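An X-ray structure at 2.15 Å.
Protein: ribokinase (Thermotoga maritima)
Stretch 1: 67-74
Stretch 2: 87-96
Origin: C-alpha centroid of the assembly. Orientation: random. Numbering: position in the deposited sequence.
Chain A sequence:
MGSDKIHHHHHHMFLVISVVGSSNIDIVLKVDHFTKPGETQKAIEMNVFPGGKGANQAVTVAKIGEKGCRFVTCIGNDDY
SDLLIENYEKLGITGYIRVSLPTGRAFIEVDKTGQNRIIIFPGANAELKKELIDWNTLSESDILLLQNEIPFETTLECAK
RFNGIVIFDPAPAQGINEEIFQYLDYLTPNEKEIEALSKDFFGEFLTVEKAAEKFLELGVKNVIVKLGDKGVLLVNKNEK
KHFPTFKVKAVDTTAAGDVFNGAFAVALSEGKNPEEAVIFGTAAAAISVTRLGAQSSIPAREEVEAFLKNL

Stretch 1, residues 67-74: KGCRFVTC
Stretch 2 (87-96) NYEKLGITGY

Three backbone hydrogen bonds join the stretches as parallel strands, 69-74 beside 93-96, whose N-to-C directions diverge by 32°. The shortest runs from Phe71 N to Thr94 O (2.8 Å); Cys69 N donates to Gly92 O (3.1 Å), and Thr94 N donates to Cys69 O (3.1 Å). Cys69 thus reaches the residues before and after Ile93, and Thr94 those before and after Arg70, the alternation typical of parallel pairing, with Cys69 level with Ile93 (CA to CA 4.6 Å) and Arg70 with Thr94 (CA to CA 5.2 Å). Beyond this the ladder loosens: Phe71 O lies 3.3 Å from Tyr96 N, but the angle is too poor for a bond.

Glycines shape the start of the pairing and, at Gly95, its later part. Helix 87-90 closes in a Schellman motif, where Ile93 N bonds Tyr88 O (2.8 Å) and Gly92 N bonds Glu89 O (3.1 Å); Gly92, at phi/psi 73/30, turns the chain into the strand. Gly68 (71/-160) lies so close that a CB would fall 2.3 Å from Gly92 O; its CA instead makes a CA-H...O contact with Leu91 O (3.4 Å). One water accepts from Gly68 N (2.8 Å) and donates weakly to Leu91 O (3.3 Å). Gly95 (114/-3) likewise has no room for a CB, which would clash with Phe71 O.

Cys69 (t) and Ile93 (m, t), both buried, share a sheet face, their CB and CG1 4.0 Å apart in apolar contact. Arg70 (m) and Thr94 (p) occupy the opposite face, where solvent can reach their polar groups, with the aliphatic CG of Arg70 4.3 Å from OG1 of Thr94.

Phe71 (chi1 t, chi2 32°) links the strand to the helix: its CB meets CG2 of Ile93 at 3.5 Å, and its ring turns a weakly positive edge to the electron-rich face of Tyr88 (m), centroids 5.5 Å apart and planes at 71°. Thr73 (t) adds a methyl, CG2 lying 3.7 Å from Tyr96 CB.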

# COMPACT_ATOMS: atom_id res chain seq x y z
N LYS A 67 -25.13 -9.72 -19.27
CA LYS A 67 -24.70 -9.49 -20.65
C LYS A 67 -23.36 -8.78 -20.69
O LYS A 67 -23.05 -8.11 -21.66
CB LYS A 67 -25.75 -8.66 -21.36
CG LYS A 67 -27.05 -9.43 -21.53
CD LYS A 67 -28.00 -8.68 -22.40
CE LYS A 67 -29.38 -9.33 -22.40
NZ LYS A 67 -29.43 -10.73 -21.92
N GLY A 68 -22.55 -8.95 -19.64
CA GLY A 68 -21.26 -8.31 -19.55
C GLY A 68 -21.43 -6.83 -19.32
O GLY A 68 -22.48 -6.38 -18.86
N CYS A 69 -20.39 -6.06 -19.63
CA CYS A 69 -20.44 -4.61 -19.53
C CYS A 69 -19.29 -3.95 -20.27
O CYS A 69 -18.15 -4.39 -20.18
CB CYS A 69 -20.45 -4.17 -18.07
SG CYS A 69 -20.79 -2.36 -17.77
N ARG A 70 -19.60 -2.91 -21.03
CA ARG A 70 -18.58 -2.07 -21.64
C ARG A 70 -18.12 -1.08 -20.58
O ARG A 70 -18.93 -0.38 -19.96
CB ARG A 70 -19.13 -1.38 -22.86
CG ARG A 70 -19.59 -2.37 -23.89
CD ARG A 70 -20.22 -1.74 -25.08
NE ARG A 70 -20.64 -2.78 -26.02
CZ ARG A 70 -20.73 -2.63 -27.33
NH1 ARG A 70 -20.43 -1.47 -27.92
NH2 ARG A 70 -21.13 -3.65 -28.08
N PHE A 71 -16.83 -1.06 -20.34
CA PHE A 71 -16.30 -0.33 -19.23
C PHE A 71 -15.02 0.29 -19.69
O PHE A 71 -14.01 -0.41 -19.83
CB PHE A 71 -16.07 -1.26 -18.05
CG PHE A 71 -15.41 -0.61 -16.85
CD1 PHE A 71 -15.63 0.75 -16.53
CD2 PHE A 71 -14.63 -1.38 -15.99
CE1 PHE A 71 -15.06 1.33 -15.43
CE2 PHE A 71 -14.03 -0.79 -14.85
CZ PHE A 71 -14.26 0.58 -14.58
N VAL A 72 -15.08 1.58 -20.03
CA VAL A 72 -13.89 2.32 -20.41
C VAL A 72 -13.24 2.77 -19.13
O VAL A 72 -13.85 3.46 -18.28
CB VAL A 72 -14.17 3.50 -21.38
CG1 VAL A 72 -12.86 4.19 -21.79
CG2 VAL A 72 -14.84 2.95 -22.62
N THR A 73 -12.00 2.32 -18.96
CA THR A 73 -11.27 2.56 -17.71
C THR A 73 -9.78 2.48 -18.02
O THR A 73 -9.36 1.80 -18.93
CB THR A 73 -11.64 1.58 -16.56
OG1 THR A 73 -10.96 1.96 -15.35
CG2 THR A 73 -11.23 0.16 -16.88
N CYS A 74 -8.98 3.22 -17.26
CA CYS A 74 -7.55 3.17 -17.40
C CYS A 74 -6.94 2.39 -16.26
O CYS A 74 -7.16 2.70 -15.09
CB CYS A 74 -6.95 4.57 -17.45
SG CYS A 74 -6.98 5.24 -19.11
N ASN A 87 -10.52 -10.37 -13.65
CA ASN A 87 -11.87 -10.16 -13.10
C ASN A 87 -12.78 -9.71 -14.22
O ASN A 87 -13.87 -10.24 -14.39
CB ASN A 87 -11.88 -9.10 -12.00
CG ASN A 87 -11.07 -9.48 -10.77
OD1 ASN A 87 -10.67 -10.64 -10.61
ND2 ASN A 87 -10.81 -8.49 -9.88
N TYR A 88 -12.33 -8.71 -14.98
CA TYR A 88 -13.15 -8.12 -16.03
C TYR A 88 -13.50 -9.13 -17.13
O TYR A 88 -14.68 -9.23 -17.50
CB TYR A 88 -12.52 -6.82 -16.60
CG TYR A 88 -12.31 -5.69 -15.60
CD1 TYR A 88 -12.89 -5.70 -14.33
CD2 TYR A 88 -11.51 -4.58 -15.93
CE1 TYR A 88 -12.68 -4.67 -13.44
CE2 TYR A 88 -11.27 -3.56 -15.03
CZ TYR A 88 -11.86 -3.59 -13.80
OH TYR A 88 -11.62 -2.61 -12.88
N GLU A 89 -12.50 -9.90 -17.57
CA GLU A 89 -12.62 -10.90 -18.61
C GLU A 89 -13.65 -11.95 -18.24
O GLU A 89 -14.52 -12.27 -19.06
CB GLU A 89 -11.29 -11.64 -18.83
CG GLU A 89 -10.20 -10.90 -19.57
CD GLU A 89 -8.84 -11.65 -19.63
OE1 GLU A 89 -8.68 -12.74 -18.96
OE2 GLU A 89 -7.93 -11.14 -20.37
N LYS A 90 -13.52 -12.51 -17.03
CA LYS A 90 -14.45 -13.52 -16.54
C LYS A 90 -15.91 -13.03 -16.54
O LYS A 90 -16.81 -13.83 -16.76
CB LYS A 90 -14.05 -13.95 -15.14
CG LYS A 90 -12.86 -14.84 -15.09
CD LYS A 90 -12.20 -14.87 -13.68
CE LYS A 90 -13.22 -15.18 -12.58
NZ LYS A 90 -14.19 -16.25 -12.98
N LEU A 91 -16.14 -11.74 -16.29
CA LEU A 91 -17.50 -11.18 -16.26
C LEU A 91 -17.98 -10.58 -17.60
O LEU A 91 -19.07 -9.98 -17.64
CB LEU A 91 -17.61 -10.07 -15.20
CG LEU A 91 -17.55 -10.56 -13.76
CD1 LEU A 91 -17.30 -9.41 -12.80
CD2 LEU A 91 -18.82 -11.30 -13.41
N GLY A 92 -17.18 -10.71 -18.66
CA GLY A 92 -17.55 -10.18 -19.95
C GLY A 92 -17.46 -8.67 -20.00
O GLY A 92 -18.22 -8.03 -20.72
N ILE A 93 -16.54 -8.11 -19.20
CA ILE A 93 -16.30 -6.67 -19.13
C ILE A 93 -15.09 -6.32 -20.03
O ILE A 93 -13.98 -6.86 -19.83
CB ILE A 93 -16.10 -6.19 -17.69
CG1 ILE A 93 -17.35 -6.45 -16.85
CG2 ILE A 93 -15.76 -4.68 -17.61
CD1 ILE A 93 -17.08 -6.50 -15.33
N THR A 94 -15.37 -5.48 -21.04
CA THR A 94 -14.42 -5.08 -22.06
C THR A 94 -14.29 -3.56 -22.10
O THR A 94 -15.19 -2.85 -21.66
CB THR A 94 -14.88 -5.55 -23.44
OG1 THR A 94 -16.18 -5.02 -23.77
CG2 THR A 94 -14.92 -7.08 -23.46
N GLY A 95 -13.17 -3.07 -22.65
CA GLY A 95 -12.99 -1.62 -22.89
C GLY A 95 -11.90 -0.96 -22.08
O GLY A 95 -11.62 0.22 -22.25
N TYR A 96 -11.26 -1.72 -21.19
CA TYR A 96 -10.17 -1.18 -20.39
C TYR A 96 -8.99 -0.80 -21.29
O TYR A 96 -8.77 -1.43 -22.31
CB TYR A 96 -9.68 -2.18 -19.35
CG TYR A 96 -9.29 -3.53 -19.92
CD1 TYR A 96 -8.02 -3.76 -20.45
CD2 TYR A 96 -10.21 -4.58 -19.89
CE1 TYR A 96 -7.69 -5.03 -20.96
CE2 TYR A 96 -9.90 -5.80 -20.39
CZ TYR A 96 -8.67 -6.03 -20.92
OH TYR A 96 -8.47 -7.29 -21.38
O HOH W 1 -22.31 -10.77 -17.49